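Local coordinates for computational Design of Enzyme (Synthetic construct, PDB 3TP4), which is a computationally designed enzyme of unconfirmed function, built on a scaffold related to family 26 glycosyl hydrolases and probably intended to carry an activated serine-containing catalytic triad, at residues A[156-161]-A[166-171]; A[96-101]-A[152-157]; A[254-259]-A[297-302]. All blocks are in the same frame, centred on the assembly; numbering follows the deposited sequence.

Contact 1 of 3, residues A[156-161]-A[166-171]; sequences DASRRD and IPIVFR
Ile-166 and Ser-158 carry most of this contact, where the chain leaves helix 141-157 and turns back toward strand 168-174. Their backbones are joined by one hydrogen bond, from Ile-166 N to Ser-158 O at 2.8 Å. The N-H points almost straight at its acceptor (178°), although the donor is tilted 22° from the carbonyl plane. Ser-158 has just left helical geometry and centres an inverse gamma turn, closed by a weak bond from Arg-159 N to Ala-157 O; this turn presents the Ser-158 carbonyl to the incoming chain. With CG1 of Ile-166 lying beside its own backbone N (chi1 -58°), that branch also packs 3.6 Å from Ser-158 O. It meets the aliphatic part of Arg-160 as well, CG1 to CG at 3.7 Å, while CD1 of Ile-166 reaches the Arg-159 peptide. With an alanine in place of Ile-166, CG of Arg-160 would probably lose its apolar partner and a gap would be likely to open beside the turn. On the strand side, CD1 of Ile-168 lies 3.8 Å from OG of Ser-158, a hydroxyl hydrogen-bonded to Leu-154 O in the preceding helical turn. The arrangement is the helix-to-strand turn of an alpha/beta barrel unit, consistent with a TIM barrel. Ile-166 also rests on Arg-99 and Asp-102 of helix 87-104, Pro-167 packs on helix 15-27, and strand 168-174 continues between parallel strands 107-113 and 213-217.

Contact 2 of 3, residues A[96-101]-A[152-157]; sequences DYIRKA and AELADA
The guanidinium of Arg-99 is the flat group beside this contact, yet it is the aliphatic chain behind it that approaches Ala-157, with CD 4.4 Å from the carbonyl O of Ala-157. The planar end is held just past the helix terminus: NH2 forms a salt bridge with Asp-161 and NH1 a hydrogen bond with the carbonyl of Arg-159. A bend at chi3 (41°) helps to turn the group that way, and the two bonds should restrict its rotation.

The buried side of the interface is aliphatic. CD1 of Ile-98 meets CD1 of Leu-154 at 4.1 Å, a methyl-to-methyl contact at the ends of both side chains. Leu-154 leaves its helix pointing along the interface, and CG anti to the backbone N (chi1 170°) swings the CD1 methyl across to Ile-98. Phe-94 and Trp-69 extend this apolar patch, packing on Leu-154 and Ile-98 respectively.

Helices 87-104 and 141-157 lead into strands 107-113 and 168-174, neighbours in the curled parallel sheet. Their light packing is that of adjacent outer helices in a TIM barrel, consistent with the glycosyl hydrolase family 26 assignment.

Contact 3 of 3, residues A[254-259]-A[297-302]; sequences DAFLAG and AQWFTK
The CA atoms of Leu-257 and Lys-302, the nearest such pair across the two segments, are 8.3 Å apart, near the starts of two helices, the second of which has Gln-298 at its N-cap position. Leu-257 divides its two methyls between the backbone and side chain of Lys-302: its CD2 lies 4.1 Å from the lysine's carbonyl O, and its CD1 is 4.2 Å from the lysine's CE. Lys-302 is kinked about its CG-CD bond (chi3 58°), which lays its methylenes against the leucine, while the ammonium end is hydrogen-bonded to Gly-252 O, just ahead of helix 254-274. Asp-254 is the nearby opposite charge, but its OD1 remains 5.3 Å from NZ of Lys-302, so any attraction acts without direct contact.

Phe-256 forms the other half of the interface. Its CE2 approaches Trp-299 obliquely, at NE1, 4.2 Å away, and at CZ2, 4.4 Å away. The indole N-H is hydrogen-bonded to Asp-249 OD2, which should help to fix the turn of the ring, and CE3 of Trp-299 lies over one face of Phe-300, offset toward the rim.

Thr-247 and Asp-249 of strand 242-249 pack on Phe-256, and Phe-283 and Val-285 of strand 282-285 on Trp-299. Helix 254-274 follows strand 242-249 and helix 299-308 follows strand 282-285, placing the contact near the C-terminal ends of these strands, while helix 340-348 flanks Phe-300 and Thr-301.

Overall arrangement
From the N terminus, helix 87-104 supplies the first half of contact 2, which closes at 152-157 after the chain has passed through strand 107-113 and entered helix 141-157. Contact 1 begins where contact 2 ends, sharing Asp-156 and Ala-157, and closes a much tighter loop onto strand 168-174. The two adjoin directly: their centres are about 5 Å apart, and Ile-98 CD1 packs 3.5 Å from Ser-158 OG. Together they tie two outer helices to a barrel strand. Contact 3 follows in series, closing a separate loop between helices 254-274 and 299-308; its centre lies about 35 Å from that of contact 1, in a later part of the barrel.

Contact 1 of 3, residues A[156-161]-A[166-171]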
ATOM      1  N   ASP A 156      -3.869  -7.556  14.686  1.00 34.12           N
ATOM      2  CA  ASP A 156      -4.509  -7.699  15.996  1.00 34.57           C
ATOM      3  C   ASP A 156      -3.521  -7.595  17.168  1.00 31.99           C
ATOM      4  O   ASP A 156      -3.891  -7.170  18.268  1.00 34.06           O
ATOM      5  CB  ASP A 156      -5.304  -9.008  16.082  1.00 40.76           C
ATOM      6  CG  ASP A 156      -5.991  -9.189  17.436  1.00 51.27           C
ATOM      7  OD1 ASP A 156      -6.922  -8.414  17.742  1.00 52.81           O
ATOM      8  OD2 ASP A 156      -5.600 -10.108  18.192  1.00 53.68           O
ATOM      9  N   ALA A 157      -2.270  -7.981  16.932  1.00 35.74           N
ATOM     10  CA  ALA A 157      -1.231  -7.911  17.965  1.00 41.67           C
ATOM     11  C   ALA A 157      -0.649  -6.500  18.153  1.00 45.74           C
ATOM     12  O   ALA A 157      -0.052  -6.187  19.188  1.00 42.17           O
ATOM     13  CB  ALA A 157      -0.116  -8.912  17.659  1.00 34.29           C
ATOM     14  N   SER A 158      -0.816  -5.643  17.154  1.00 39.41           N
ATOM     15  CA  SER A 158      -0.296  -4.277  17.250  1.00 35.64           C
ATOM     16  C   SER A 158      -1.210  -3.415  18.105  1.00 32.64           C
ATOM     17  O   SER A 158      -2.016  -2.635  17.594  1.00 34.41           O
ATOM     18  CB  SER A 158      -0.112  -3.670  15.858  1.00 32.65           C
ATOM     19  OG  SER A 158       0.819  -4.444  15.118  1.00 27.06           O
ATOM     20  N   ARG A 159      -1.075  -3.579  19.418  1.00 35.68           N
ATOM     21  CA  ARG A 159      -1.913  -2.901  20.395  1.00 38.15           C
ATOM     22  C   ARG A 159      -1.042  -2.229  21.444  1.00 40.46           C
ATOM     23  O   ARG A 159      -0.019  -2.772  21.850  1.00 39.21           O
ATOM     24  CB  ARG A 159      -2.817  -3.907  21.107  1.00 39.56           C
ATOM     25  CG  ARG A 159      -3.869  -4.560  20.215  1.00 42.46           C
ATOM     26  CD  ARG A 159      -4.744  -5.521  21.021  1.00 46.14           C
ATOM     27  NE  ARG A 159      -5.806  -6.117  20.210  1.00 43.65           N
ATOM     28  CZ  ARG A 159      -7.066  -5.690  20.186  1.00 42.30           C
ATOM     29  NH1 ARG A 159      -7.442  -4.659  20.932  1.00 41.65           N
ATOM     30  NH2 ARG A 159      -7.956  -6.303  19.416  1.00 47.27           N
ATOM     31  N   ARG A 160      -1.455  -1.045  21.878  1.00 36.15           N
ATOM     32  CA  ARG A 160      -0.801  -0.386  22.992  1.00 40.02           C
ATOM     33  C   ARG A 160      -1.061  -1.155  24.286  1.00 42.62           C
ATOM     34  O   ARG A 160      -1.905  -2.054  24.325  1.00 41.06           O
ATOM     35  CB  ARG A 160      -1.286   1.053  23.107  1.00 40.14           C
ATOM     36  CG  ARG A 160      -1.060   1.841  21.828  1.00 48.83           C
ATOM     37  CD  ARG A 160      -0.991   3.328  22.093  1.00 57.72           C
ATOM     38  NE  ARG A 160      -2.289   3.978  21.992  1.00 62.93           N
ATOM     39  CZ  ARG A 160      -2.529   5.031  21.221  1.00 62.31           C
ATOM     40  NH1 ARG A 160      -1.553   5.546  20.485  1.00 59.46           N
ATOM     41  NH2 ARG A 160      -3.743   5.567  21.186  1.00 60.59           N
ATOM     42  N   ASP A 161      -0.330  -0.802  25.339  1.00 45.97           N
ATOM     43  CA  ASP A 161      -0.432  -1.502  26.615  1.00 49.75           C
ATOM     44  C   ASP A 161      -1.856  -1.462  27.144  1.00 49.53           C
ATOM     45  O   ASP A 161      -2.331  -2.416  27.756  1.00 52.14           O
ATOM     46  CB  ASP A 161       0.520  -0.888  27.645  1.00 52.28           C
ATOM     47  CG  ASP A 161       1.979  -1.066  27.271  1.00 57.45           C
ATOM     48  OD1 ASP A 161       2.292  -2.002  26.505  1.00 56.79           O
ATOM     49  OD2 ASP A 161       2.815  -0.274  27.754  1.00 61.42           O
ATOM     50  N   ILE A 166      -3.152  -0.052  17.366  1.00 29.51           N
ATOM     51  CA  ILE A 166      -2.353   0.985  16.722  1.00 31.94           C
ATOM     52  C   ILE A 166      -2.664   1.017  15.220  1.00 29.66           C
ATOM     53  O   ILE A 166      -2.554  -0.004  14.542  1.00 30.66           O
ATOM     54  CB  ILE A 166      -0.863   0.681  16.911  1.00 27.57           C
ATOM     55  CG1 ILE A 166      -0.525   0.577  18.403  1.00 31.59           C
ATOM     56  CG2 ILE A 166       0.003   1.731  16.224  1.00 22.52           C
ATOM     57  CD1 ILE A 166       0.862   0.057  18.654  1.00 31.05           C
ATOM     58  N   PRO A 167      -3.069   2.182  14.697  1.00 30.20           N
ATOM     59  CA  PRO A 167      -3.362   2.236  13.259  1.00 30.60           C
ATOM     60  C   PRO A 167      -2.120   1.967  12.420  1.00 28.73           C
ATOM     61  O   PRO A 167      -1.009   2.330  12.810  1.00 32.84           O
ATOM     62  CB  PRO A 167      -3.872   3.670  13.054  1.00 25.40           C
ATOM     63  CG  PRO A 167      -4.370   4.084  14.421  1.00 32.30           C
ATOM     64  CD  PRO A 167      -3.414   3.439  15.384  1.00 30.71           C
ATOM     65  N   ILE A 168      -2.317   1.311  11.282  1.00 30.63           N
ATOM     66  CA  ILE A 168      -1.231   0.932  10.394  1.00 25.49           C
ATOM     67  C   ILE A 168      -1.615   1.270   8.955  1.00 27.78           C
ATOM     68  O   ILE A 168      -2.720   0.950   8.507  1.00 27.84           O
ATOM     69  CB  ILE A 168      -0.933  -0.586  10.493  1.00 27.77           C
ATOM     70  CG1 ILE A 168      -0.298  -0.919  11.844  1.00 31.30           C
ATOM     71  CG2 ILE A 168       0.010  -1.032   9.384  1.00 24.85           C
ATOM     72  CD1 ILE A 168      -0.189  -2.408  12.095  1.00 36.86           C
ATOM     73  N   VAL A 169      -0.724   1.945   8.245  1.00 24.43           N
ATOM     74  CA  VAL A 169      -0.932   2.189   6.823  1.00 25.09           C
ATOM     75  C   VAL A 169      -0.389   0.977   6.089  1.00 28.80           C
ATOM     76  O   VAL A 169       0.832   0.782   6.005  1.00 23.89           O
ATOM     77  CB  VAL A 169      -0.198   3.460   6.363  1.00 24.01           C
ATOM     78  CG1 VAL A 169      -0.449   3.710   4.878  1.00 21.65           C
ATOM     79  CG2 VAL A 169      -0.646   4.647   7.202  1.00 23.27           C
ATOM     80  N   PHE A 170      -1.299   0.134   5.617  1.00 26.23           N
ATOM     81  CA  PHE A 170      -0.935  -1.142   5.009  1.00 28.27           C
ATOM     82  C   PHE A 170      -0.935  -1.009   3.500  1.00 24.75           C
ATOM     83  O   PHE A 170      -1.928  -0.580   2.921  1.00 25.61           O
ATOM     84  CB  PHE A 170      -1.941  -2.232   5.413  1.00 23.01           C
ATOM     85  CG  PHE A 170      -1.680  -3.550   4.768  1.00 25.44           C
ATOM     86  CD1 PHE A 170      -0.456  -4.188   4.934  1.00 27.73           C
ATOM     87  CD2 PHE A 170      -2.657  -4.165   3.995  1.00 24.73           C
ATOM     88  CE1 PHE A 170      -0.210  -5.411   4.344  1.00 27.83           C
ATOM     89  CE2 PHE A 170      -2.417  -5.391   3.402  1.00 27.08           C
ATOM     90  CZ  PHE A 170      -1.197  -6.014   3.574  1.00 26.05           C
ATOM     91  N   ARG A 171       0.178  -1.373   2.873  1.00 20.04           N
ATOM     92  CA  ARG A 171       0.340  -1.240   1.435  1.00 22.07           C
ATOM     93  C   ARG A 171       0.521  -2.610   0.799  1.00 24.60           C
ATOM     94  O   ARG A 171       1.644  -3.121   0.711  1.00 26.29           O
ATOM     95  CB  ARG A 171       1.556  -0.374   1.108  1.00 25.36           C
ATOM     96  CG  ARG A 171       1.776  -0.204  -0.383  1.00 29.89           C
ATOM     97  CD  ARG A 171       3.004   0.648  -0.681  1.00 25.29           C
ATOM     98  NE  ARG A 171       3.110   0.912  -2.114  1.00 21.48           N
ATOM     99  CZ  ARG A 171       4.093   1.602  -2.680  1.00 23.45           C
ATOM    100  NH1 ARG A 171       5.070   2.122  -1.932  1.00 21.75           N
ATOM    101  NH2 ARG A 171       4.092   1.771  -3.995  1.00 21.38           N
TER

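Contact 2 of 3, residues A[96-101]-A[152-157]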
ATOM      1  N   ASP A  96       5.991  -5.878  18.477  1.00 35.94           N
ATOM      2  CA  ASP A  96       6.723  -5.181  19.530  1.00 39.56           C
ATOM      3  C   ASP A  96       7.389  -3.906  18.993  1.00 35.18           C
ATOM      4  O   ASP A  96       7.333  -2.846  19.620  1.00 37.13           O
ATOM      5  CB  ASP A  96       7.781  -6.103  20.140  1.00 35.87           C
ATOM      6  CG  ASP A  96       8.594  -5.422  21.231  1.00 40.17           C
ATOM      7  OD1 ASP A  96       7.986  -4.932  22.205  1.00 37.47           O
ATOM      8  OD2 ASP A  96       9.836  -5.360  21.099  1.00 40.67           O
ATOM      9  N   TYR A  97       8.014  -4.020  17.831  1.00 36.65           N
ATOM     10  CA  TYR A  97       8.672  -2.880  17.204  1.00 33.21           C
ATOM     11  C   TYR A  97       7.669  -1.815  16.758  1.00 36.01           C
ATOM     12  O   TYR A  97       7.980  -0.623  16.777  1.00 31.46           O
ATOM     13  CB  TYR A  97       9.518  -3.347  16.024  1.00 29.65           C
ATOM     14  CG  TYR A  97      10.888  -3.863  16.413  1.00 39.02           C
ATOM     15  CD1 TYR A  97      11.073  -4.619  17.570  1.00 40.15           C
ATOM     16  CD2 TYR A  97      11.995  -3.605  15.615  1.00 40.09           C
ATOM     17  CE1 TYR A  97      12.327  -5.096  17.916  1.00 38.88           C
ATOM     18  CE2 TYR A  97      13.244  -4.069  15.953  1.00 43.02           C
ATOM     19  CZ  TYR A  97      13.408  -4.816  17.103  1.00 40.81           C
ATOM     20  OH  TYR A  97      14.663  -5.273  17.425  1.00 38.00           O
ATOM     21  N   ILE A  98       6.472  -2.245  16.360  1.00 31.93           N
ATOM     22  CA  ILE A  98       5.401  -1.315  15.992  1.00 32.45           C
ATOM     23  C   ILE A  98       4.920  -0.579  17.233  1.00 35.44           C
ATOM     24  O   ILE A  98       4.659   0.627  17.198  1.00 36.00           O
ATOM     25  CB  ILE A  98       4.201  -2.046  15.321  1.00 33.06           C
ATOM     26  CG1 ILE A  98       4.512  -2.356  13.855  1.00 31.96           C
ATOM     27  CG2 ILE A  98       2.923  -1.210  15.415  1.00 25.76           C
ATOM     28  CD1 ILE A  98       3.501  -3.294  13.190  1.00 34.66           C
ATOM     29  N   ARG A  99       4.803  -1.311  18.340  1.00 35.21           N
ATOM     30  CA  ARG A  99       4.407  -0.708  19.614  1.00 27.16           C
ATOM     31  C   ARG A  99       5.434   0.337  20.069  1.00 29.24           C
ATOM     32  O   ARG A  99       5.078   1.428  20.531  1.00 34.79           O
ATOM     33  CB  ARG A  99       4.246  -1.797  20.689  1.00 34.96           C
ATOM     34  CG  ARG A  99       2.904  -2.526  20.641  1.00 39.83           C
ATOM     35  CD  ARG A  99       2.925  -3.873  21.383  1.00 48.96           C
ATOM     36  NE  ARG A  99       3.662  -3.808  22.644  1.00 51.53           N
ATOM     37  CZ  ARG A  99       3.211  -3.216  23.745  1.00 53.01           C
ATOM     38  NH1 ARG A  99       2.012  -2.639  23.752  1.00 45.47           N
ATOM     39  NH2 ARG A  99       3.958  -3.202  24.845  1.00 56.47           N
ATOM     40  N   LYS A 100       6.709  -0.014  19.938  1.00 31.22           N
ATOM     41  CA  LYS A 100       7.800   0.877  20.315  1.00 38.17           C
ATOM     42  C   LYS A 100       7.773   2.155  19.483  1.00 33.60           C
ATOM     43  O   LYS A 100       8.043   3.249  19.994  1.00 31.20           O
ATOM     44  CB  LYS A 100       9.141   0.160  20.156  1.00 31.69           C
ATOM     45  CG  LYS A 100       9.464  -0.779  21.328  1.00 32.45           C
ATOM     46  CD  LYS A 100      10.613  -1.722  21.018  1.00 27.50           C
ATOM     47  CE  LYS A 100      11.046  -2.505  22.292  1.00 38.19           C
ATOM     48  NZ  LYS A 100      11.786  -3.758  21.947  1.00 36.63           N
ATOM     49  N   ALA A 101       7.432   2.013  18.203  1.00 27.88           N
ATOM     50  CA  ALA A 101       7.406   3.158  17.306  1.00 28.71           C
ATOM     51  C   ALA A 101       6.244   4.049  17.692  1.00 31.10           C
ATOM     52  O   ALA A 101       6.363   5.275  17.717  1.00 31.96           O
ATOM     53  CB  ALA A 101       7.270   2.695  15.857  1.00 30.16           C
ATOM     54  N   ALA A 152      -3.325 -10.479   9.312  1.00 29.52           N
ATOM     55  CA  ALA A 152      -4.423 -10.183  10.223  1.00 33.40           C
ATOM     56  C   ALA A 152      -3.968 -10.398  11.677  1.00 36.08           C
ATOM     57  O   ALA A 152      -4.351  -9.653  12.585  1.00 32.43           O
ATOM     58  CB  ALA A 152      -5.641 -11.046   9.897  1.00 32.59           C
ATOM     59  N   GLU A 153      -3.142 -11.417  11.885  1.00 33.99           N
ATOM     60  CA  GLU A 153      -2.580 -11.696  13.210  1.00 37.12           C
ATOM     61  C   GLU A 153      -1.723 -10.526  13.684  1.00 34.13           C
ATOM     62  O   GLU A 153      -1.797 -10.104  14.837  1.00 35.39           O
ATOM     63  CB  GLU A 153      -1.719 -12.961  13.152  1.00 42.50           C
ATOM     64  CG  GLU A 153      -2.506 -14.260  13.173  1.00 62.99           C
ATOM     65  CD  GLU A 153      -3.007 -14.607  14.561  1.00 78.08           C
ATOM     66  OE1 GLU A 153      -2.729 -13.832  15.502  1.00 78.59           O
ATOM     67  OE2 GLU A 153      -3.675 -15.654  14.713  1.00 86.89           O
ATOM     68  N   LEU A 154      -0.899 -10.009  12.781  1.00 30.39           N
ATOM     69  CA  LEU A 154      -0.035  -8.875  13.107  1.00 34.19           C
ATOM     70  C   LEU A 154      -0.883  -7.669  13.468  1.00 35.87           C
ATOM     71  O   LEU A 154      -0.633  -6.987  14.466  1.00 33.09           O
ATOM     72  CB  LEU A 154       0.867  -8.531  11.923  1.00 34.86           C
ATOM     73  CG  LEU A 154       1.642  -7.213  12.088  1.00 35.67           C
ATOM     74  CD1 LEU A 154       2.701  -7.349  13.171  1.00 28.95           C
ATOM     75  CD2 LEU A 154       2.263  -6.776  10.769  1.00 39.54           C
ATOM     76  N   ALA A 155      -1.888  -7.406  12.641  1.00 32.43           N
ATOM     77  CA  ALA A 155      -2.799  -6.303  12.889  1.00 30.48           C
ATOM     78  C   ALA A 155      -3.355  -6.386  14.308  1.00 34.64           C
ATOM     79  O   ALA A 155      -3.317  -5.407  15.054  1.00 33.19           O
ATOM     80  CB  ALA A 155      -3.933  -6.306  11.860  1.00 27.29           C
ATOM     81  N   ASP A 156      -3.869  -7.556  14.686  1.00 34.12           N
ATOM     82  CA  ASP A 156      -4.509  -7.699  15.996  1.00 34.57           C
ATOM     83  C   ASP A 156      -3.521  -7.595  17.168  1.00 31.99           C
ATOM     84  O   ASP A 156      -3.891  -7.170  18.268  1.00 34.06           O
ATOM     85  CB  ASP A 156      -5.304  -9.008  16.082  1.00 40.76           C
ATOM     86  CG  ASP A 156      -5.991  -9.189  17.436  1.00 51.27           C
ATOM     87  OD1 ASP A 156      -6.922  -8.414  17.742  1.00 52.81           O
ATOM     88  OD2 ASP A 156      -5.600 -10.108  18.192  1.00 53.68           O
ATOM     89  N   ALA A 157      -2.270  -7.981  16.932  1.00 35.74           N
ATOM     90  CA  ALA A 157      -1.231  -7.911  17.965  1.00 41.67           C
ATOM     91  C   ALA A 157      -0.649  -6.500  18.153  1.00 45.74           C
ATOM     92  O   ALA A 157      -0.052  -6.187  19.188  1.00 42.17           O
ATOM     93  CB  ALA A 157      -0.116  -8.912  17.659  1.00 34.29           C
TER

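Contact 3 of 3, residues A[254-259]-A[297-302]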
ATOM      1  N   ASP A 254      17.917  18.953 -12.968  1.00 38.59           N
ATOM      2  CA  ASP A 254      16.747  19.817 -13.094  1.00 36.94           C
ATOM      3  C   ASP A 254      15.608  19.063 -13.762  1.00 36.85           C
ATOM      4  O   ASP A 254      14.441  19.230 -13.399  1.00 35.54           O
ATOM      5  CB  ASP A 254      17.067  21.080 -13.896  1.00 45.39           C
ATOM      6  CG  ASP A 254      17.923  22.067 -13.121  1.00 55.00           C
ATOM      7  OD1 ASP A 254      18.151  21.846 -11.910  1.00 54.67           O
ATOM      8  OD2 ASP A 254      18.351  23.073 -13.722  1.00 56.07           O
ATOM      9  N   ALA A 255      15.955  18.241 -14.747  1.00 35.44           N
ATOM     10  CA  ALA A 255      14.965  17.456 -15.477  1.00 38.48           C
ATOM     11  C   ALA A 255      14.275  16.448 -14.561  1.00 35.80           C
ATOM     12  O   ALA A 255      13.051  16.298 -14.590  1.00 34.99           O
ATOM     13  CB  ALA A 255      15.620  16.738 -16.660  1.00 40.58           C
ATOM     14  N   PHE A 256      15.055  15.747 -13.749  1.00 37.16           N
ATOM     15  CA  PHE A 256      14.447  14.818 -12.814  1.00 34.22           C
ATOM     16  C   PHE A 256      13.498  15.550 -11.862  1.00 31.01           C
ATOM     17  O   PHE A 256      12.373  15.111 -11.621  1.00 28.62           O
ATOM     18  CB  PHE A 256      15.494  14.065 -12.011  1.00 32.35           C
ATOM     19  CG  PHE A 256      14.954  13.508 -10.733  1.00 35.33           C
ATOM     20  CD1 PHE A 256      14.032  12.473 -10.756  1.00 35.80           C
ATOM     21  CD2 PHE A 256      15.313  14.057  -9.516  1.00 38.90           C
ATOM     22  CE1 PHE A 256      13.503  11.978  -9.584  1.00 41.31           C
ATOM     23  CE2 PHE A 256      14.789  13.559  -8.340  1.00 41.01           C
ATOM     24  CZ  PHE A 256      13.885  12.526  -8.373  1.00 32.12           C
ATOM     25  N   LEU A 257      13.960  16.664 -11.317  1.00 32.61           N
ATOM     26  CA  LEU A 257      13.158  17.424 -10.374  1.00 33.27           C
ATOM     27  C   LEU A 257      11.847  17.875 -10.996  1.00 33.41           C
ATOM     28  O   LEU A 257      10.794  17.780 -10.364  1.00 32.13           O
ATOM     29  CB  LEU A 257      13.950  18.620  -9.831  1.00 29.30           C
ATOM     30  CG  LEU A 257      15.085  18.215  -8.892  1.00 30.00           C
ATOM     31  CD1 LEU A 257      15.951  19.423  -8.513  1.00 35.42           C
ATOM     32  CD2 LEU A 257      14.518  17.533  -7.663  1.00 28.24           C
ATOM     33  N   ALA A 258      11.909  18.360 -12.236  1.00 30.48           N
ATOM     34  CA  ALA A 258      10.699  18.775 -12.938  1.00 32.70           C
ATOM     35  C   ALA A 258       9.722  17.618 -13.084  1.00 28.35           C
ATOM     36  O   ALA A 258       8.519  17.791 -12.885  1.00 28.98           O
ATOM     37  CB  ALA A 258      11.032  19.378 -14.320  1.00 39.29           C
ATOM     38  N   GLY A 259      10.235  16.444 -13.442  1.00 28.37           N
ATOM     39  CA  GLY A 259       9.395  15.263 -13.581  1.00 31.22           C
ATOM     40  C   GLY A 259       8.777  14.834 -12.255  1.00 27.40           C
ATOM     41  O   GLY A 259       7.617  14.424 -12.190  1.00 28.83           O
ATOM     42  N   ALA A 297      25.182  15.902  -5.253  1.00 44.09           N
ATOM     43  CA  ALA A 297      25.340  17.045  -4.351  1.00 37.02           C
ATOM     44  C   ALA A 297      24.017  17.675  -3.919  1.00 32.17           C
ATOM     45  O   ALA A 297      23.165  17.981  -4.756  1.00 29.55           O
ATOM     46  CB  ALA A 297      26.269  18.111  -4.970  1.00 37.28           C
ATOM     47  N   GLN A 298      23.869  17.861  -2.609  1.00 31.29           N
ATOM     48  CA  GLN A 298      22.692  18.496  -2.013  1.00 32.12           C
ATOM     49  C   GLN A 298      21.375  17.893  -2.494  1.00 29.60           C
ATOM     50  O   GLN A 298      20.387  18.604  -2.675  1.00 29.75           O
ATOM     51  CB  GLN A 298      22.717  20.002  -2.282  1.00 28.47           C
ATOM     52  CG  GLN A 298      23.976  20.675  -1.746  1.00 38.89           C
ATOM     53  CD  GLN A 298      23.898  22.182  -1.814  1.00 53.77           C
ATOM     54  OE1 GLN A 298      23.896  22.772  -2.898  1.00 55.85           O
ATOM     55  NE2 GLN A 298      23.814  22.819  -0.650  1.00 55.79           N
ATOM     56  N   TRP A 299      21.366  16.580  -2.688  1.00 30.99           N
ATOM     57  CA  TRP A 299      20.217  15.914  -3.288  1.00 25.93           C
ATOM     58  C   TRP A 299      18.967  16.059  -2.411  1.00 23.71           C
ATOM     59  O   TRP A 299      17.904  16.400  -2.903  1.00 25.98           O
ATOM     60  CB  TRP A 299      20.536  14.445  -3.533  1.00 24.03           C
ATOM     61  CG  TRP A 299      19.465  13.734  -4.295  1.00 27.38           C
ATOM     62  CD1 TRP A 299      19.367  13.612  -5.657  1.00 30.96           C
ATOM     63  CD2 TRP A 299      18.334  13.058  -3.746  1.00 25.39           C
ATOM     64  NE1 TRP A 299      18.240  12.890  -5.985  1.00 33.45           N
ATOM     65  CE2 TRP A 299      17.594  12.532  -4.829  1.00 30.63           C
ATOM     66  CE3 TRP A 299      17.881  12.828  -2.440  1.00 25.53           C
ATOM     67  CZ2 TRP A 299      16.418  11.805  -4.649  1.00 32.35           C
ATOM     68  CZ3 TRP A 299      16.699  12.099  -2.262  1.00 27.97           C
ATOM     69  CH2 TRP A 299      15.990  11.598  -3.362  1.00 30.72           C
ATOM     70  N   PHE A 300      19.107  15.833  -1.103  1.00 26.38           N
ATOM     71  CA  PHE A 300      17.954  15.926  -0.205  1.00 26.67           C
ATOM     72  C   PHE A 300      17.331  17.324  -0.158  1.00 25.42           C
ATOM     73  O   PHE A 300      16.124  17.479  -0.320  1.00 23.77           O
ATOM     74  CB  PHE A 300      18.308  15.445   1.202  1.00 25.53           C
ATOM     75  CG  PHE A 300      18.638  13.976   1.279  1.00 26.86           C
ATOM     76  CD1 PHE A 300      17.624  13.018   1.239  1.00 27.56           C
ATOM     77  CD2 PHE A 300      19.952  13.555   1.397  1.00 26.71           C
ATOM     78  CE1 PHE A 300      17.917  11.663   1.317  1.00 28.69           C
ATOM     79  CE2 PHE A 300      20.261  12.200   1.484  1.00 29.08           C
ATOM     80  CZ  PHE A 300      19.246  11.248   1.433  1.00 24.31           C
ATOM     81  N   THR A 301      18.143  18.348   0.075  1.00 25.99           N
ATOM     82  CA  THR A 301      17.599  19.706   0.118  1.00 28.75           C
ATOM     83  C   THR A 301      17.110  20.192  -1.246  1.00 27.03           C
ATOM     84  O   THR A 301      16.187  20.984  -1.321  1.00 28.47           O
ATOM     85  CB  THR A 301      18.599  20.719   0.700  1.00 26.60           C
ATOM     86  OG1 THR A 301      19.807  20.686  -0.065  1.00 25.80           O
ATOM     87  CG2 THR A 301      18.897  20.394   2.174  1.00 28.60           C
ATOM     88  N   LYS A 302      17.731  19.725  -2.322  1.00 26.65           N
ATOM     89  CA  LYS A 302      17.236  20.060  -3.656  1.00 24.13           C
ATOM     90  C   LYS A 302      15.856  19.445  -3.922  1.00 24.09           C
ATOM     91  O   LYS A 302      14.954  20.109  -4.463  1.00 24.00           O
ATOM     92  CB  LYS A 302      18.231  19.617  -4.729  1.00 33.02           C
ATOM     93  CG  LYS A 302      19.483  20.462  -4.776  1.00 36.98           C
ATOM     94  CD  LYS A 302      20.515  19.868  -5.723  1.00 45.38           C
ATOM     95  CE  LYS A 302      19.953  19.728  -7.128  1.00 54.97           C
ATOM     96  NZ  LYS A 302      21.030  19.464  -8.126  1.00 64.41           N
TER